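Local atomic coordinates of enoyl-CoA hydratase/isomerase family protein (Ruegeria pomeroyi, PDB entry 3L3S), a protein that probably acts as a hydro-lyase of the crotonase superfamily, consistent with enoyl-CoA hydratase/isomerase-type chemistry in fatty acid metabolism. Residues T116-G119 / L120-M123; Y130-P133 / A134-F137; P151-A154 / V155-I159; A163-E166 / M167-G171. All coordinates share one frame; numbering follows the deposited sequence.

Contact 1 (T116-G119 / L120-M123); sequences TAAG and LQLM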
loop_
_atom_site.group_PDB
_atom_site.type_symbol
_atom_site.label_atom_id
_atom_site.label_comp_id
_atom_site.label_asym_id
_atom_site.label_seq_id
_atom_site.Cartn_x
_atom_site.Cartn_y
_atom_site.Cartn_z
ATOM N N THR B 116 0.626 -6.777 -21.437
ATOM C CA THR B 116 1.723 -7.650 -21.017
ATOM C C THR B 116 3.111 -7.029 -21.077
ATOM O O THR B 116 3.419 -6.251 -21.981
ATOM C CB THR B 116 1.698 -9.033 -21.762
ATOM O OG1 THR B 116 3.013 -9.598 -21.814
ATOM C CG2 THR B 116 1.162 -8.906 -23.170
ATOM N N ALA B 117 3.933 -7.415 -20.096
ATOM C CA ALA B 117 5.323 -6.988 -19.934
ATOM C C ALA B 117 5.424 -5.469 -19.865
ATOM O O ALA B 117 4.730 -4.860 -19.049
ATOM C CB ALA B 117 6.200 -7.582 -21.056
ATOM N N ALA B 118 6.214 -4.858 -20.753
ATOM C CA ALA B 118 6.370 -3.399 -20.795
ATOM C C ALA B 118 5.059 -2.690 -21.158
ATOM O O ALA B 118 4.927 -1.481 -20.981
ATOM C CB ALA B 118 7.499 -3.002 -21.743
ATOM N N GLY B 119 4.087 -3.486 -21.610
ATOM C CA GLY B 119 2.765 -3.003 -21.958
ATOM C C GLY B 119 1.939 -2.773 -20.711
ATOM O O GLY B 119 1.064 -1.896 -20.688
ATOM N N LEU B 120 2.220 -3.555 -19.667
ATOM C CA LEU B 120 1.539 -3.394 -18.385
ATOM C C LEU B 120 2.197 -2.225 -17.638
ATOM O O LEU B 120 1.531 -1.510 -16.910
ATOM C CB LEU B 120 1.594 -4.681 -17.557
ATOM C CG LEU B 120 0.847 -4.732 -16.219
ATOM C CD1 LEU B 120 -0.631 -4.415 -16.393
ATOM C CD2 LEU B 120 1.030 -6.088 -15.610
ATOM N N GLN B 121 3.486 -2.009 -17.901
ATOM C CA GLN B 121 4.269 -0.917 -17.313
ATOM C C GLN B 121 3.751 0.453 -17.779
ATOM O O GLN B 121 3.590 1.356 -16.960
ATOM C CB GLN B 121 5.746 -1.078 -17.699
ATOM C CG GLN B 121 6.686 0.046 -17.285
ATOM C CD GLN B 121 8.144 -0.242 -17.591
ATOM O OE1 GLN B 121 8.481 -1.113 -18.405
ATOM N NE2 GLN B 121 9.024 0.486 -16.926
ATOM N N LEU B 122 3.473 0.570 -19.083
ATOM C CA LEU B 122 2.963 1.794 -19.719
ATOM C C LEU B 122 1.658 2.210 -19.075
ATOM O O LEU B 122 1.439 3.390 -18.772
ATOM C CB LEU B 122 2.722 1.558 -21.219
ATOM C CG LEU B 122 2.275 2.737 -22.105
ATOM C CD1 LEU B 122 3.421 3.726 -22.296
ATOM C CD2 LEU B 122 1.788 2.220 -23.460
HETATM N N MSE B 123 0.819 1.203 -18.845
HETATM C CA MSE B 123 -0.481 1.363 -18.221
HETATM C C MSE B 123 -0.276 1.728 -16.740
HETATM O O MSE B 123 -0.870 2.683 -16.250
HETATM C CB MSE B 123 -1.263 0.054 -18.346
HETATM C CG MSE B 123 -2.727 0.184 -18.054
HETATM SE SE MSE B 123 -3.441 -1.377 -17.142
HETATM C CE MSE B 123 -2.429 -1.082 -15.512
#

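Contact 2 (Y130-P133 / A134-F137); sequences YASP and AARF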
loop_
_atom_site.group_PDB
_atom_site.type_symbol
_atom_site.label_atom_id
_atom_site.label_comp_id
_atom_site.label_asym_id
_atom_site.label_seq_id
_atom_site.Cartn_x
_atom_site.Cartn_y
_atom_site.Cartn_z
ATOM N N TYR B 130 -8.508 2.574 -17.033
ATOM C CA TYR B 130 -9.874 2.058 -17.139
ATOM C C TYR B 130 -9.917 0.898 -18.124
ATOM O O TYR B 130 -9.431 1.000 -19.261
ATOM C CB TYR B 130 -10.846 3.176 -17.553
ATOM C CG TYR B 130 -10.913 4.297 -16.541
ATOM C CD1 TYR B 130 -11.812 4.240 -15.455
ATOM C CD2 TYR B 130 -9.998 5.375 -16.595
ATOM C CE1 TYR B 130 -11.788 5.225 -14.428
ATOM C CE2 TYR B 130 -9.962 6.358 -15.583
ATOM C CZ TYR B 130 -10.852 6.274 -14.497
ATOM O OH TYR B 130 -10.750 7.181 -13.465
ATOM N N ALA B 131 -10.491 -0.204 -17.670
ATOM C CA ALA B 131 -10.576 -1.399 -18.487
ATOM C C ALA B 131 -11.970 -1.943 -18.743
ATOM O O ALA B 131 -12.942 -1.559 -18.087
ATOM C CB ALA B 131 -9.690 -2.484 -17.890
ATOM N N SER B 132 -12.050 -2.801 -19.760
ATOM C CA SER B 132 -13.276 -3.498 -20.156
ATOM C C SER B 132 -13.157 -4.847 -19.435
ATOM O O SER B 132 -12.071 -5.168 -18.950
ATOM C CB SER B 132 -13.301 -3.703 -21.685
ATOM O OG SER B 132 -12.518 -4.816 -22.111
ATOM N N PRO B 133 -14.257 -5.637 -19.328
ATOM C CA PRO B 133 -14.139 -6.935 -18.643
ATOM C C PRO B 133 -13.199 -7.968 -19.261
ATOM O O PRO B 133 -12.603 -8.758 -18.533
ATOM C CB PRO B 133 -15.575 -7.431 -18.610
ATOM C CG PRO B 133 -16.320 -6.186 -18.404
ATOM C CD PRO B 133 -15.684 -5.275 -19.436
ATOM N N ALA B 134 -13.012 -7.901 -20.579
ATOM C CA ALA B 134 -12.136 -8.822 -21.314
ATOM C C ALA B 134 -10.629 -8.558 -21.154
ATOM O O ALA B 134 -9.801 -9.349 -21.620
ATOM C CB ALA B 134 -12.502 -8.811 -22.783
ATOM N N ALA B 135 -10.285 -7.467 -20.472
ATOM C CA ALA B 135 -8.893 -7.085 -20.255
ATOM C C ALA B 135 -8.117 -8.024 -19.329
ATOM O O ALA B 135 -8.557 -8.324 -18.212
ATOM C CB ALA B 135 -8.807 -5.644 -19.753
ATOM N N ARG B 136 -7.007 -8.546 -19.855
ATOM C CA ARG B 136 -6.129 -9.451 -19.119
ATOM C C ARG B 136 -4.790 -8.765 -18.873
ATOM O O ARG B 136 -4.416 -7.829 -19.584
ATOM C CB ARG B 136 -5.973 -10.794 -19.825
ATOM C CG ARG B 136 -7.259 -11.635 -19.859
ATOM C CD ARG B 136 -7.099 -12.897 -20.707
ATOM N NE ARG B 136 -6.415 -12.634 -21.980
ATOM C CZ ARG B 136 -7.003 -12.543 -23.171
ATOM N NH1 ARG B 136 -8.319 -12.694 -23.303
ATOM N NH2 ARG B 136 -6.261 -12.293 -24.242
ATOM N N PHE B 137 -4.138 -9.147 -17.777
ATOM C CA PHE B 137 -2.889 -8.521 -17.345
ATOM C C PHE B 137 -1.823 -9.560 -17.053
ATOM O O PHE B 137 -2.079 -10.551 -16.366
ATOM C CB PHE B 137 -3.159 -7.644 -16.103
ATOM C CG PHE B 137 -4.311 -6.685 -16.281
ATOM C CD1 PHE B 137 -4.103 -5.416 -16.842
ATOM C CD2 PHE B 137 -5.629 -7.081 -15.975
ATOM C CE1 PHE B 137 -5.194 -4.546 -17.103
ATOM C CE2 PHE B 137 -6.725 -6.227 -16.236
ATOM C CZ PHE B 137 -6.511 -4.963 -16.796
#

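Contact 3 (P151-A154 / V155-I159); sequences PAVA and VSRVI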
loop_
_atom_site.group_PDB
_atom_site.type_symbol
_atom_site.label_atom_id
_atom_site.label_comp_id
_atom_site.label_asym_id
_atom_site.label_seq_id
_atom_site.Cartn_x
_atom_site.Cartn_y
_atom_site.Cartn_z
ATOM N N PRO B 151 9.362 -3.693 -15.829
ATOM C CA PRO B 151 7.917 -3.481 -15.709
ATOM C C PRO B 151 7.383 -3.610 -14.292
ATOM O O PRO B 151 6.416 -2.932 -13.949
ATOM C CB PRO B 151 7.338 -4.533 -16.652
ATOM C CG PRO B 151 8.347 -4.608 -17.693
ATOM C CD PRO B 151 9.601 -4.693 -16.894
ATOM N N ALA B 152 8.078 -4.393 -13.454
ATOM C CA ALA B 152 7.661 -4.577 -12.060
ATOM C C ALA B 152 7.899 -3.337 -11.185
ATOM O O ALA B 152 7.334 -3.232 -10.095
ATOM C CB ALA B 152 8.311 -5.806 -11.437
ATOM N N VAL B 153 8.697 -2.391 -11.695
ATOM C CA VAL B 153 8.981 -1.131 -11.003
ATOM C C VAL B 153 7.709 -0.276 -10.955
ATOM O O VAL B 153 7.265 0.105 -9.872
ATOM C CB VAL B 153 10.154 -0.357 -11.671
ATOM C CG1 VAL B 153 10.349 1.020 -11.041
ATOM C CG2 VAL B 153 11.431 -1.143 -11.540
ATOM N N ALA B 154 7.108 -0.037 -12.117
ATOM C CA ALA B 154 5.885 0.752 -12.204
ATOM C C ALA B 154 4.685 0.007 -11.618
ATOM O O ALA B 154 3.851 0.627 -10.953
ATOM C CB ALA B 154 5.607 1.166 -13.644
ATOM N N VAL B 155 4.637 -1.318 -11.817
ATOM C CA VAL B 155 3.556 -2.171 -11.294
ATOM C C VAL B 155 3.576 -2.229 -9.751
ATOM O O VAL B 155 2.522 -2.134 -9.119
ATOM C CB VAL B 155 3.588 -3.619 -11.908
ATOM C CG1 VAL B 155 2.456 -4.476 -11.361
ATOM C CG2 VAL B 155 3.447 -3.561 -13.417
ATOM N N SER B 156 4.776 -2.318 -9.165
ATOM C CA SER B 156 4.951 -2.362 -7.707
ATOM C C SER B 156 4.491 -1.098 -6.990
ATOM O O SER B 156 4.342 -1.095 -5.772
ATOM C CB SER B 156 6.399 -2.642 -7.339
ATOM O OG SER B 156 7.243 -1.608 -7.824
ATOM N N ARG B 157 4.283 -0.027 -7.755
ATOM C CA ARG B 157 3.821 1.226 -7.190
ATOM C C ARG B 157 2.307 1.333 -7.157
ATOM O O ARG B 157 1.769 2.154 -6.411
ATOM C CB ARG B 157 4.445 2.421 -7.917
ATOM C CG ARG B 157 5.681 3.013 -7.205
ATOM C CD ARG B 157 6.817 2.006 -7.083
ATOM N NE ARG B 157 8.045 2.596 -6.564
ATOM C CZ ARG B 157 9.201 1.946 -6.409
ATOM N NH1 ARG B 157 9.316 0.659 -6.730
ATOM N NH2 ARG B 157 10.255 2.596 -5.936
ATOM N N VAL B 158 1.621 0.472 -7.916
ATOM C CA VAL B 158 0.160 0.504 -7.980
ATOM C C VAL B 158 -0.603 -0.679 -7.356
ATOM O O VAL B 158 -1.832 -0.650 -7.290
ATOM C CB VAL B 158 -0.362 0.818 -9.428
ATOM C CG1 VAL B 158 0.187 2.178 -9.926
ATOM C CG2 VAL B 158 -0.034 -0.311 -10.410
ATOM N N ILE B 159 0.100 -1.746 -6.982
ATOM C CA ILE B 159 -0.533 -2.904 -6.322
ATOM C C ILE B 159 0.326 -3.330 -5.132
ATOM O O ILE B 159 1.496 -2.964 -5.059
ATOM C CB ILE B 159 -0.819 -4.133 -7.282
ATOM C CG1 ILE B 159 0.455 -4.687 -7.921
ATOM C CG2 ILE B 159 -1.809 -3.759 -8.355
ATOM C CD1 ILE B 159 0.224 -5.912 -8.799
#

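Contact 4 (A163-E166 / M167-G171); sequences AVTE and MALTG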
loop_
_atom_site.group_PDB
_atom_site.type_symbol
_atom_site.label_atom_id
_atom_site.label_comp_id
_atom_site.label_asym_id
_atom_site.label_seq_id
_atom_site.Cartn_x
_atom_site.Cartn_y
_atom_site.Cartn_z
ATOM N N ALA B 163 0.792 -9.072 -4.446
ATOM C CA ALA B 163 0.246 -9.068 -5.789
ATOM C C ALA B 163 1.313 -9.030 -6.880
ATOM O O ALA B 163 1.304 -9.892 -7.757
ATOM C CB ALA B 163 -0.731 -7.938 -5.934
ATOM N N VAL B 164 2.276 -8.103 -6.770
ATOM C CA VAL B 164 3.374 -7.981 -7.750
ATOM C C VAL B 164 4.308 -9.174 -7.711
ATOM O O VAL B 164 4.875 -9.550 -8.732
ATOM C CB VAL B 164 4.317 -6.782 -7.505
ATOM C CG1 VAL B 164 4.743 -6.178 -8.829
ATOM C CG2 VAL B 164 3.740 -5.785 -6.563
ATOM N N THR B 165 4.515 -9.717 -6.512
ATOM C CA THR B 165 5.388 -10.864 -6.334
ATOM C C THR B 165 4.794 -12.107 -6.993
ATOM O O THR B 165 5.531 -12.876 -7.596
ATOM C CB THR B 165 5.729 -11.107 -4.847
ATOM O OG1 THR B 165 6.283 -9.902 -4.299
ATOM C CG2 THR B 165 6.780 -12.213 -4.691
ATOM N N GLU B 166 3.468 -12.244 -6.965
ATOM C CA GLU B 166 2.836 -13.393 -7.591
ATOM C C GLU B 166 2.830 -13.270 -9.112
ATOM O O GLU B 166 3.069 -14.258 -9.796
ATOM C CB GLU B 166 1.425 -13.658 -7.054
ATOM C CG GLU B 166 0.988 -15.129 -7.269
ATOM C CD GLU B 166 -0.503 -15.376 -7.094
ATOM O OE1 GLU B 166 -1.322 -14.593 -7.626
ATOM O OE2 GLU B 166 -0.854 -16.375 -6.434
HETATM N N MSE B 167 2.652 -12.050 -9.627
HETATM C CA MSE B 167 2.634 -11.808 -11.069
HETATM C C MSE B 167 3.991 -12.092 -11.687
HETATM O O MSE B 167 4.096 -12.841 -12.660
HETATM C CB MSE B 167 2.255 -10.364 -11.407
HETATM C CG MSE B 167 0.890 -9.922 -11.004
HETATM SE SE MSE B 167 0.464 -8.247 -11.894
HETATM C CE MSE B 167 -0.202 -8.971 -13.574
ATOM N N ALA B 168 5.024 -11.522 -11.071
ATOM C CA ALA B 168 6.401 -11.654 -11.524
ATOM C C ALA B 168 6.957 -13.072 -11.434
ATOM O O ALA B 168 7.608 -13.529 -12.367
ATOM C CB ALA B 168 7.277 -10.689 -10.769
ATOM N N LEU B 169 6.657 -13.776 -10.341
ATOM C CA LEU B 169 7.132 -15.147 -10.144
ATOM C C LEU B 169 6.408 -16.231 -10.950
ATOM O O LEU B 169 7.071 -17.103 -11.521
ATOM C CB LEU B 169 7.137 -15.533 -8.661
ATOM C CG LEU B 169 8.084 -14.851 -7.665
ATOM C CD1 LEU B 169 7.965 -15.564 -6.328
ATOM C CD2 LEU B 169 9.519 -14.863 -8.137
ATOM N N THR B 170 5.073 -16.171 -11.019
ATOM C CA THR B 170 4.300 -17.179 -11.757
ATOM C C THR B 170 4.093 -16.903 -13.246
ATOM O O THR B 170 3.872 -17.837 -14.008
ATOM C CB THR B 170 2.922 -17.457 -11.124
ATOM O OG1 THR B 170 2.065 -16.328 -11.309
ATOM C CG2 THR B 170 3.055 -17.754 -9.653
ATOM N N GLY B 171 4.105 -15.626 -13.637
ATOM C CA GLY B 171 3.914 -15.238 -15.032
ATOM C C GLY B 171 2.522 -15.465 -15.613
ATOM O O GLY B 171 2.332 -15.429 -16.836
#

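Contact 1 (T116-G119 / L120-M123)
Ala-117 and Ala-118 meet Leu-120, Gln-121 and Leu-122 in a local, buried helix-start contact, where strand 114-116 turns directly into helix 118-124. Ala-117 is the N-cap. Ala-117 O accepts Leu-120 N at 2.9 Å, with the donor well above the carbonyl plane, and a weak second bond from Gln-121 N. The next carbonyl, Ala-118 O, takes Leu-122 N at 3.2 Å, so the helix opens with i to i+3 bonds and goes over to the i to i+4 pattern at Ala-118 O. Gly-119 closes the bend, with Gly-119 N bonded to Thr-116 O at 2.9 Å; a CB there would collide with that same oxygen, which probably accounts for a glycine here.

The side chains fan out from this turn. Gln-121 CB sits 3.4 Å from Ala-118 O, and CG stands opposite the backbone N (chi1 174°); the extended chain and the rotation of its amide (chi3 18°) set Gln-121 OE1 beside Ala-118, 4.0 Å from its CB. NE2 of this amide is hydrogen-bonded to Tyr-232 OH of a second subunit. Leu-120 rests its CB 3.5 Å from Ala-117 O, while its branched end packs on Val-155 and Phe-137.

The chemistry implies a helix start fixed by backbone bonds, with one amide tied across a subunit interface. In crotonases the start of this helix commonly supplies a peptide N-H to the oxyanion hole, and the loop-to-helix geometry here is consistent with that role; the helix dipole would probably favour a partial negative charge beside it.

Contact 2 (Y130-P133 / A134-F137)
Ala-131 and Ala-135 face each other across a type I beta turn that runs from Ser-132 to Ala-135 and leads out of strand 128-131. The apolar part is small. Ala-131 CB, directed at the far limb, lies 3.8 Å from Ala-135 CB and 4.2 Å from Phe-137 CZ. The methyl group meets the ring at its edge, near the ring plane. Phe-137 swings into this position because CG stands opposite the carbonyl carbon, next to the backbone N (chi1 -51°).

The polar part is the turn's own bond. Ala-135 N donates to Ser-132 O at 3.3 Å, fairly straight at the hydrogen (161°) but arriving from above the carbonyl plane. Ala-135 CB is 3.4 Å from that same oxygen, so the residue leans on Ser-132 with both its N-H and its methyl. Pro-133 and Ala-134 occupy the exposed corner. Ser-132 OG stays beside Ala-134, 4.1 Å from its CB, and makes a weak hydrogen bond to Glu-112 O.

The turn carries the chain from the six-stranded sheet, where Ala-131 bonds Leu-189 and Ser-132 bonds Val-111, to strand 137-138 of the three-stranded one. There Arg-136 pairs with Ala-115, and the Phe-137 ring packs on Leu-120 and Met-123 of helix 118-124.

Contact 3 (P151-A154 / V155-I159)
Ser-156 folds back on the last turn of helix 150-155, Ser-156 N bonding Ala-152 O at 2.9 Å. With Ser-156 OG wedged between backbone N and carbonyl carbon (chi1 62°), this OG comes to lie 2.8 Å from Ala-152 O and 2.7 Å from Val-153 O. The hydroxyl is thus within bonding distance of both carbonyl oxygens and has a single proton to give. One residue earlier Val-155 N reaches Pro-151 O in the carbonyl plane, and the valine's CG2 is packed tightly on the same oxygen.

Arg-157 can be traced outward. Arg-157 CB passes 3.6 Å from Ala-154 O, whose carbonyl also receives Arg-157 N. The chain then bends at chi2, which carries Arg-157 CD to 3.4 Å from Val-153 O. At the tip Arg-157 NH1 donates to Ser-156 OG at 3.3 Å, the hydroxyl lying in the guanidinium plane, while NH2 bonds His-223 O of a second subunit. An alanine here in place of Ser-156 would take away the hydroxyl, and Arg-157 NH1 would probably lose this acceptor and the carbonyls of Ala-152 and Val-153 a polar neighbour.

A serine hydroxyl close to the i-4 and i-3 carbonyls is typical of helices; here it marks the C-terminal end of helix 150-155, where the chain leaves for helix 161-170 beside the subunit interface.

Contact 4 (A163-E166 / M167-G171)
Thr-170 and Glu-166 are joined twice at a single oxygen near the end of helix 161-170. Of the hydrogen bonds, the regular ladder comes first: Met-167 N to Ala-163 O, Ala-168 N to Val-164 O and Leu-169 N to Thr-165 O, the last two each 3.1 Å. Glu-166 O then takes two donors, Thr-170 N at 3.0 Å and Thr-170 OG1 at 2.8 Å, from opposite faces of its plane. The hydroxyl gets there because OG1 sits between the backbone N and the carbonyl carbon (chi1 70°). In place of Thr-170, a valine here would probably leave Glu-166 O with the backbone N-H alone, one face of its carbonyl having lost its donor. Gly-171 follows with positive phi, its N still bonded to Met-167 O.

Apolar contacts run along the same helix. Thr-165 and Leu-169 run alongside each other, Thr-165 CG2 3.9 Å from Leu-169 CD1. Glu-166 CG and Thr-170 CG2 approach at a slant, 4.1 Å apart. Separate from these are close van der Waals contacts of CH groups with backbone oxygens: Met-167 CG rests 3.3 Å from Ala-163 O, and Ala-168 CB is equally close to Val-164 O.

Beyond the helix, the carboxylate of Glu-166 is shared: OE1 bonds Tyr-174 OH, and OE2 bonds Tyr-130 OH of a second subunit. Leu-169 and Thr-170 pack on Leu-213 and Leu-201 of that subunit, whereas Ala-163 and Met-167 lie against Trp-178 of helix 176-182, so the helix is wedged between its own fold and the next subunit.

How the contacts relate
From the N terminus the four contacts come in series; none nests in or crosses another, and each closes only a local turn. Contact 1 starts helix 118-124; contact 2 leads from strand 128-131 of the six-stranded sheet to strand 137-138 of the three-stranded one, where Phe-137 CD1 packs 3.6 Å from Leu-120 CD1 of contact 1. Contact 3, on helix 150-155, lays Pro-151 against Ala-117 and Gln-121. Contact 4, on the helix that follows, meets it through Ile-159 and Val-164. The methyl end of Met-167 touches both Leu-120 and Phe-137, so helix 161-170 joins contacts 1 and 2. Contacts 2 and 3 stay about 8 Å apart at their nearest atoms.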